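Local coordinates for protein monoglyceride lipase (Saccharomyces cerevisiae, PDB 4ZWN) that hydrolyses monoacylglycerols to free fatty acids and glycerol, preferring monounsaturated substrates, and also helps to break down fatty acid ethyl esters, at residues I210-A215 with S306-K311; G71-I76 with R217-S222. The protein carries 2 engineered substitutions. All blocks are in the same frame, centred on the assembly; numbering follows the deposited sequence.

Contact 1: I210-A215 with S306-K311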
ATOM      1  N   ILE A 210      -9.178 -12.054  -0.905  1.00 35.57           N
ATOM      2  CA  ILE A 210      -7.826 -11.533  -0.750  1.00 36.60           C
ATOM      3  C   ILE A 210      -6.840 -12.250  -1.669  1.00 37.24           C
ATOM      4  O   ILE A 210      -6.051 -11.608  -2.363  1.00 36.71           O
ATOM      5  CB  ILE A 210      -7.356 -11.644   0.714  1.00 33.72           C
ATOM      6  CG1 ILE A 210      -8.098 -10.620   1.577  1.00 33.33           C
ATOM      7  CG2 ILE A 210      -5.858 -11.424   0.819  1.00 32.20           C
ATOM      8  CD1 ILE A 210      -7.784 -10.705   3.048  1.00 37.70           C
ATOM      9  N   THR A 211      -6.897 -13.578  -1.685  1.00 37.94           N
ATOM     10  CA  THR A 211      -5.979 -14.363  -2.507  1.00 42.38           C
ATOM     11  C   THR A 211      -6.593 -15.668  -3.009  1.00 44.51           C
ATOM     12  O   THR A 211      -7.546 -16.186  -2.425  1.00 47.74           O
ATOM     13  CB  THR A 211      -4.693 -14.702  -1.739  1.00 35.89           C
ATOM     14  OG1 THR A 211      -3.821 -15.463  -2.584  1.00 35.67           O
ATOM     15  CG2 THR A 211      -5.016 -15.513  -0.496  1.00 41.45           C
ATOM     16  N   SER A 212      -6.029 -16.193  -4.093  1.00 38.58           N
ATOM     17  CA  SER A 212      -6.470 -17.464  -4.649  1.00 45.28           C
ATOM     18  C   SER A 212      -5.651 -18.630  -4.098  1.00 47.10           C
ATOM     19  O   SER A 212      -6.057 -19.787  -4.214  1.00 49.20           O
ATOM     20  CB  SER A 212      -6.379 -17.442  -6.176  1.00 42.45           C
ATOM     21  OG  SER A 212      -5.031 -17.360  -6.604  1.00 40.34           O
ATOM     22  N   ASP A 213      -4.501 -18.322  -3.502  1.00 46.02           N
ATOM     23  CA  ASP A 213      -3.628 -19.354  -2.942  1.00 50.32           C
ATOM     24  C   ASP A 213      -4.050 -19.728  -1.525  1.00 42.61           C
ATOM     25  O   ASP A 213      -4.068 -18.884  -0.628  1.00 48.27           O
ATOM     26  CB  ASP A 213      -2.169 -18.892  -2.946  1.00 48.37           C
ATOM     27  CG  ASP A 213      -1.200 -20.023  -2.647  1.00 47.97           C
ATOM     28  OD1 ASP A 213      -1.567 -21.197  -2.861  1.00 61.03           O
ATOM     29  OD2 ASP A 213      -0.068 -19.742  -2.205  1.00 52.19           O
ATOM     30  N   LYS A 214      -4.377 -21.002  -1.326  1.00 48.06           N
ATOM     31  CA  LYS A 214      -4.884 -21.469  -0.040  1.00 51.52           C
ATOM     32  C   LYS A 214      -3.777 -21.576   0.999  1.00 45.07           C
ATOM     33  O   LYS A 214      -4.042 -21.613   2.198  1.00 48.72           O
ATOM     34  CB  LYS A 214      -5.581 -22.820  -0.204  1.00 49.92           C
ATOM     35  CG  LYS A 214      -6.538 -22.866  -1.381  1.00 63.97           C
ATOM     36  CD  LYS A 214      -7.500 -24.034  -1.273  1.00 70.98           C
ATOM     37  CE  LYS A 214      -8.931 -23.542  -1.127  1.00 80.33           C
ATOM     38  NZ  LYS A 214      -9.890 -24.662  -0.916  1.00 78.59           N
ATOM     39  N   ALA A 215      -2.534 -21.624   0.533  1.00 46.27           N
ATOM     40  CA  ALA A 215      -1.389 -21.652   1.432  1.00 45.37           C
ATOM     41  C   ALA A 215      -1.301 -20.347   2.218  1.00 43.84           C
ATOM     42  O   ALA A 215      -1.178 -20.360   3.443  1.00 43.61           O
ATOM     43  CB  ALA A 215      -0.107 -21.899   0.654  1.00 55.53           C
ATOM     44  N   SER A 306       1.702  -9.766  -2.332  1.00 37.13           N
ATOM     45  CA  SER A 306       2.027 -10.300  -1.016  1.00 35.46           C
ATOM     46  C   SER A 306       1.508 -11.712  -0.764  1.00 38.35           C
ATOM     47  O   SER A 306       2.254 -12.569  -0.288  1.00 42.78           O
ATOM     48  CB  SER A 306       1.489  -9.363   0.067  1.00 30.00           C
ATOM     49  OG  SER A 306       0.080  -9.241  -0.021  1.00 32.33           O
ATOM     50  N   LEU A 307       0.240 -11.957  -1.081  1.00 34.62           N
ATOM     51  CA  LEU A 307      -0.405 -13.192  -0.647  1.00 37.86           C
ATOM     52  C   LEU A 307      -0.888 -14.090  -1.787  1.00 30.62           C
ATOM     53  O   LEU A 307      -1.490 -15.132  -1.545  1.00 32.08           O
ATOM     54  CB  LEU A 307      -1.577 -12.851   0.278  1.00 36.31           C
ATOM     55  CG  LEU A 307      -1.172 -12.051   1.522  1.00 40.10           C
ATOM     56  CD1 LEU A 307      -2.387 -11.614   2.326  1.00 32.19           C
ATOM     57  CD2 LEU A 307      -0.203 -12.854   2.392  1.00 35.30           C
ATOM     58  N   GLU A 308      -0.614 -13.701  -3.027  1.00 33.76           N
ATOM     59  CA  GLU A 308      -1.056 -14.497  -4.169  1.00 35.19           C
ATOM     60  C   GLU A 308      -0.092 -15.632  -4.505  1.00 33.10           C
ATOM     61  O   GLU A 308       0.930 -15.811  -3.843  1.00 38.68           O
ATOM     62  CB  GLU A 308      -1.256 -13.608  -5.399  1.00 34.91           C
ATOM     63  CG  GLU A 308      -2.687 -13.125  -5.588  1.00 34.60           C
ATOM     64  CD  GLU A 308      -3.646 -14.248  -5.964  1.00 37.73           C
ATOM     65  OE1 GLU A 308      -3.177 -15.360  -6.285  1.00 40.89           O
ATOM     66  OE2 GLU A 308      -4.872 -14.015  -5.944  1.00 41.70           O
ATOM     67  N   THR A 309      -0.431 -16.397  -5.538  1.00 34.77           N
ATOM     68  CA  THR A 309       0.378 -17.535  -5.957  1.00 35.81           C
ATOM     69  C   THR A 309       1.723 -17.086  -6.503  1.00 39.53           C
ATOM     70  O   THR A 309       1.892 -15.927  -6.886  1.00 41.81           O
ATOM     71  CB  THR A 309      -0.335 -18.377  -7.036  1.00 33.72           C
ATOM     72  OG1 THR A 309      -0.467 -17.606  -8.239  1.00 39.95           O
ATOM     73  CG2 THR A 309      -1.706 -18.814  -6.561  1.00 30.03           C
ATOM     74  N   ASP A 310       2.676 -18.014  -6.538  1.00 40.65           N
ATOM     75  CA  ASP A 310       3.999 -17.740  -7.085  1.00 43.43           C
ATOM     76  C   ASP A 310       3.903 -17.288  -8.533  1.00 38.27           C
ATOM     77  O   ASP A 310       4.643 -16.409  -8.965  1.00 38.25           O
ATOM     78  CB  ASP A 310       4.895 -18.976  -6.982  1.00 40.33           C
ATOM     79  CG  ASP A 310       5.396 -19.216  -5.575  1.00 41.27           C
ATOM     80  OD1 ASP A 310       4.925 -18.526  -4.648  1.00 44.37           O
ATOM     81  OD2 ASP A 310       6.260 -20.099  -5.395  1.00 54.65           O
ATOM     82  N   LYS A 311       2.984 -17.895  -9.277  1.00 40.67           N
ATOM     83  CA  LYS A 311       2.791 -17.543 -10.678  1.00 39.18           C
ATOM     84  C   LYS A 311       2.361 -16.087 -10.806  1.00 40.84           C
ATOM     85  O   LYS A 311       2.932 -15.327 -11.592  1.00 38.93           O
ATOM     86  CB  LYS A 311       1.757 -18.462 -11.326  1.00 38.01           C
ATOM     87  CG  LYS A 311       1.506 -18.165 -12.794  1.00 39.81           C
ATOM     88  CD  LYS A 311       0.330 -18.969 -13.319  1.00 45.01           C
ATOM     89  CE  LYS A 311       0.057 -18.659 -14.782  1.00 46.19           C
ATOM     90  NZ  LYS A 311      -1.099 -19.441 -15.301  1.00 56.18           N
TER
HETATM   91  O   HOH W   1       2.936 -20.075  -3.792  1.00 51.20           O
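The carboxylate of Glu308 is the flat group that Thr211 and Ser212 surround. Over one face stand Thr211 OG1, 3.6 Å from Glu308 CD and almost straight above it, and the backbone N of Ser212, which reaches Glu308 OE2 at 3.1 Å, well off the straight line. At the edge, Glu308 OE1 uses its syn lone pair to take the hydroxyl of Ser212, with Ser212 OG 2.7 Å away. On the anti side of the same oxygen, 17° out of plane, comes the amide of Thr309, whose N lies 3.0 Å from Glu308 OE1. The chain of Glu308 folds at chi2 (-69°), which brings the acid back to Ser212 although its CB points away. A second flat group, the peptide carbonyl of Leu307, is met by Thr211 OG1, which donates to Leu307 O at 2.6 Å from above the carbonyl plane. This hydroxyl stands anti to the backbone N (chi1 -180°) and also accepts the amide of Asp213 in an ST turn, an exchange that suits threonine to the bend between helices 207-210 and 214-222. Apolar contacts flank the polar core: Ile210 CG2 lies 3.8 Å from Leu307 CD1, the two chains side by side, and Thr309 CG2 meets Asp213 CB at 3.6 Å. Thr309 OG1, turned the other way, caps helix 310-326 on Val312 N. With an alanine here instead of Glu308, Ser212 OG, Ser212 N and Thr309 N would probably be left without their shared carboxylate. With two donors on one oxygen, and Arg301 N adding a weak bond at the other, the buried acid is likely to remain ionised, tying the bend at 211-213 to the start of the C-terminal helix.

Contact 2: G71-I76 with R217-S222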
ATOM      1  N   GLY A  71      -5.245  -3.602   7.791  1.00 31.11           N
ATOM      2  CA  GLY A  71      -5.081  -4.946   8.317  1.00 32.47           C
ATOM      3  C   GLY A  71      -3.712  -5.555   8.087  1.00 31.75           C
ATOM      4  O   GLY A  71      -3.412  -6.632   8.603  1.00 36.67           O
ATOM      5  N   GLU A  72      -2.879  -4.868   7.312  1.00 32.06           N
ATOM      6  CA  GLU A  72      -1.548  -5.367   6.992  1.00 35.55           C
ATOM      7  C   GLU A  72      -0.487  -4.812   7.940  1.00 32.15           C
ATOM      8  O   GLU A  72      -0.776  -3.962   8.783  1.00 32.96           O
ATOM      9  CB  GLU A  72      -1.185  -5.025   5.544  1.00 33.67           C
ATOM     10  CG  GLU A  72      -2.007  -5.767   4.498  1.00 30.33           C
ATOM     11  CD  GLU A  72      -1.511  -5.510   3.090  1.00 33.56           C
ATOM     12  OE1 GLU A  72      -0.757  -4.531   2.897  1.00 32.90           O
ATOM     13  OE2 GLU A  72      -1.864  -6.289   2.176  1.00 31.75           O
ATOM     14  N   TYR A  73       0.737  -5.308   7.790  1.00 27.22           N
ATOM     15  CA  TYR A  73       1.879  -4.861   8.586  1.00 34.53           C
ATOM     16  C   TYR A  73       3.168  -5.335   7.910  1.00 33.54           C
ATOM     17  O   TYR A  73       3.123  -5.856   6.796  1.00 34.34           O
ATOM     18  CB  TYR A  73       1.783  -5.369  10.036  1.00 32.29           C
ATOM     19  CG  TYR A  73       1.803  -6.876  10.180  1.00 34.53           C
ATOM     20  CD1 TYR A  73       0.723  -7.646   9.768  1.00 35.56           C
ATOM     21  CD2 TYR A  73       2.895  -7.525  10.739  1.00 31.59           C
ATOM     22  CE1 TYR A  73       0.735  -9.018   9.892  1.00 39.94           C
ATOM     23  CE2 TYR A  73       2.914  -8.899  10.871  1.00 36.74           C
ATOM     24  CZ  TYR A  73       1.833  -9.642  10.442  1.00 44.27           C
ATOM     25  OH  TYR A  73       1.840 -11.012  10.569  1.00 50.84           O
ATOM     26  N   THR A  74       4.305  -5.151   8.578  1.00 31.90           N
ATOM     27  CA  THR A  74       5.618  -5.400   7.971  1.00 30.53           C
ATOM     28  C   THR A  74       5.771  -6.771   7.303  1.00 35.74           C
ATOM     29  O   THR A  74       6.218  -6.852   6.161  1.00 35.86           O
ATOM     30  CB  THR A  74       6.744  -5.258   9.011  1.00 34.26           C
ATOM     31  OG1 THR A  74       6.510  -6.161  10.099  1.00 37.77           O
ATOM     32  CG2 THR A  74       6.808  -3.832   9.538  1.00 30.48           C
ATOM     33  N   LYS A  75       5.398  -7.835   8.010  1.00 35.55           N
ATOM     34  CA  LYS A  75       5.581  -9.201   7.514  1.00 37.19           C
ATOM     35  C   LYS A  75       4.881  -9.442   6.177  1.00 36.61           C
ATOM     36  O   LYS A  75       5.362 -10.218   5.348  1.00 36.17           O
ATOM     37  CB  LYS A  75       5.085 -10.221   8.549  1.00 39.77           C
ATOM     38  CG  LYS A  75       5.176 -11.676   8.092  1.00 43.45           C
ATOM     39  CD  LYS A  75       4.674 -12.640   9.158  1.00 56.60           C
ATOM     40  CE  LYS A  75       5.739 -12.916  10.208  1.00 56.47           C
ATOM     41  NZ  LYS A  75       6.911 -13.619   9.617  1.00 60.88           N
ATOM     42  N   ILE A  76       3.748  -8.778   5.969  1.00 32.97           N
ATOM     43  CA  ILE A  76       2.988  -8.943   4.735  1.00 38.10           C
ATOM     44  C   ILE A  76       3.809  -8.484   3.529  1.00 37.93           C
ATOM     45  O   ILE A  76       3.708  -9.050   2.441  1.00 31.65           O
ATOM     46  CB  ILE A  76       1.652  -8.171   4.788  1.00 36.62           C
ATOM     47  CG1 ILE A  76       0.848  -8.588   6.021  1.00 38.38           C
ATOM     48  CG2 ILE A  76       0.832  -8.410   3.525  1.00 33.89           C
ATOM     49  CD1 ILE A  76       0.484 -10.061   6.051  1.00 30.72           C
ATOM     50  N   ARG A 217      -3.746 -18.224   2.391  1.00 41.13           N
ATOM     51  CA  ARG A 217      -5.038 -18.121   3.058  1.00 42.44           C
ATOM     52  C   ARG A 217      -4.966 -18.691   4.472  1.00 46.67           C
ATOM     53  O   ARG A 217      -5.422 -18.065   5.431  1.00 39.37           O
ATOM     54  CB  ARG A 217      -6.116 -18.850   2.259  1.00 45.76           C
ATOM     55  CG  ARG A 217      -7.051 -17.943   1.486  1.00 49.43           C
ATOM     56  CD  ARG A 217      -8.157 -18.753   0.830  1.00 48.18           C
ATOM     57  NE  ARG A 217      -8.107 -18.670  -0.626  1.00 53.66           N
ATOM     58  CZ  ARG A 217      -8.857 -19.403  -1.441  1.00 54.95           C
ATOM     59  NH1 ARG A 217      -9.716 -20.282  -0.945  1.00 58.13           N
ATOM     60  NH2 ARG A 217      -8.746 -19.258  -2.755  1.00 54.49           N
ATOM     61  N   ALA A 218      -4.386 -19.883   4.589  1.00 45.66           N
ATOM     62  CA  ALA A 218      -4.270 -20.562   5.875  1.00 44.08           C
ATOM     63  C   ALA A 218      -3.415 -19.758   6.846  1.00 46.98           C
ATOM     64  O   ALA A 218      -3.743 -19.643   8.027  1.00 49.49           O
ATOM     65  CB  ALA A 218      -3.691 -21.953   5.686  1.00 43.24           C
ATOM     66  N   PHE A 219      -2.318 -19.204   6.340  1.00 45.82           N
ATOM     67  CA  PHE A 219      -1.439 -18.366   7.147  1.00 47.48           C
ATOM     68  C   PHE A 219      -2.157 -17.124   7.666  1.00 49.88           C
ATOM     69  O   PHE A 219      -2.088 -16.808   8.854  1.00 47.16           O
ATOM     70  CB  PHE A 219      -0.209 -17.948   6.340  1.00 42.81           C
ATOM     71  CG  PHE A 219       0.438 -16.685   6.835  1.00 45.74           C
ATOM     72  CD1 PHE A 219       1.233 -16.696   7.969  1.00 42.03           C
ATOM     73  CD2 PHE A 219       0.252 -15.483   6.164  1.00 39.36           C
ATOM     74  CE1 PHE A 219       1.830 -15.536   8.427  1.00 50.22           C
ATOM     75  CE2 PHE A 219       0.846 -14.321   6.618  1.00 39.25           C
ATOM     76  CZ  PHE A 219       1.635 -14.346   7.750  1.00 46.65           C
ATOM     77  N   LEU A 220      -2.839 -16.426   6.763  1.00 48.00           N
ATOM     78  CA  LEU A 220      -3.494 -15.167   7.092  1.00 46.57           C
ATOM     79  C   LEU A 220      -4.598 -15.361   8.128  1.00 47.87           C
ATOM     80  O   LEU A 220      -4.735 -14.567   9.059  1.00 46.12           O
ATOM     81  CB  LEU A 220      -4.068 -14.522   5.829  1.00 40.25           C
ATOM     82  CG  LEU A 220      -4.441 -13.045   5.936  1.00 40.95           C
ATOM     83  CD1 LEU A 220      -3.212 -12.208   6.257  1.00 37.06           C
ATOM     84  CD2 LEU A 220      -5.096 -12.570   4.651  1.00 40.67           C
ATOM     85  N   GLY A 221      -5.375 -16.427   7.963  1.00 47.97           N
ATOM     86  CA  GLY A 221      -6.465 -16.725   8.874  1.00 49.72           C
ATOM     87  C   GLY A 221      -6.000 -17.156  10.253  1.00 54.73           C
ATOM     88  O   GLY A 221      -6.755 -17.077  11.222  1.00 57.28           O
ATOM     89  N   SER A 222      -4.755 -17.611  10.344  1.00 51.16           N
ATOM     90  CA  SER A 222      -4.209 -18.098  11.607  1.00 49.72           C
ATOM     91  C   SER A 222      -3.233 -17.107  12.230  1.00 51.47           C
ATOM     92  O   SER A 222      -2.824 -17.267  13.379  1.00 53.95           O
ATOM     93  CB  SER A 222      -3.513 -19.444  11.404  1.00 54.51           C
ATOM     94  OG  SER A 222      -4.396 -20.397  10.843  1.00 57.92           O
TER
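Phe219 takes the methylene chain of Lys75 against its ring edge, where Lys75 CD lies 3.8 Å from CZ, the closest approach between the two segments. Lysine suits this place because it joins a long apolar chain, laid at the ring edge, to a charge that can reach Tyr25. Its CG runs anti to the backbone N (chi1 177°), carrying the aliphatic part out to the ring, while bends at chi3 and chi4 turn the ammonium aside to a cation-pi contact with that tyrosine, which also packs edge-to-face with Phe219. Inward the fit is apolar but less close: Ile76 CD1 sits 4.3 Å both from Phe219 CE2, near the ring plane, and from Leu220 CD1. The nearest CA atoms, of Ile76 and Leu220, are 9.3 Å apart, a separation bridged by long side chains. Tyr73 barely touches the ring and spends its hydroxyl on Asp223, just beyond the helix segment. Whereas Ile76, Phe219 and Leu220 are buried, Lys75 at the margin remains partly open to solvent. The arrangement packs a helix of the region inserted between strands 165-169 and 264-269 of the main sheet onto the loop that follows strand 62-67, consistent with the cap of an alpha/beta hydrolase.

How the contacts relate
Helix 214-222 is common to both contacts: its N-terminal approach is held in contact 1 and its later turns in contact 2. The centres of the two contacts are about 11 Å apart. Ile210 CD1 meets Leu220 CD2 at 3.6 Å, joining the two apolar patches, and Thr211 O is 3.1 Å from Arg217 NE in a probable hydrogen bond. Ser306 CB packs on Ile76 O at 3.3 Å, joining segments 306-311 and 71-76. Between nearest side-chain atoms, Ile210 is about 5 Å from His302 and Leu220 about 8 Å, while Ile76 is about 10 Å from Ser144, the inferred nucleophile. Contact 1 thus lies nearer the probable charge-relay histidine, contact 2 further off.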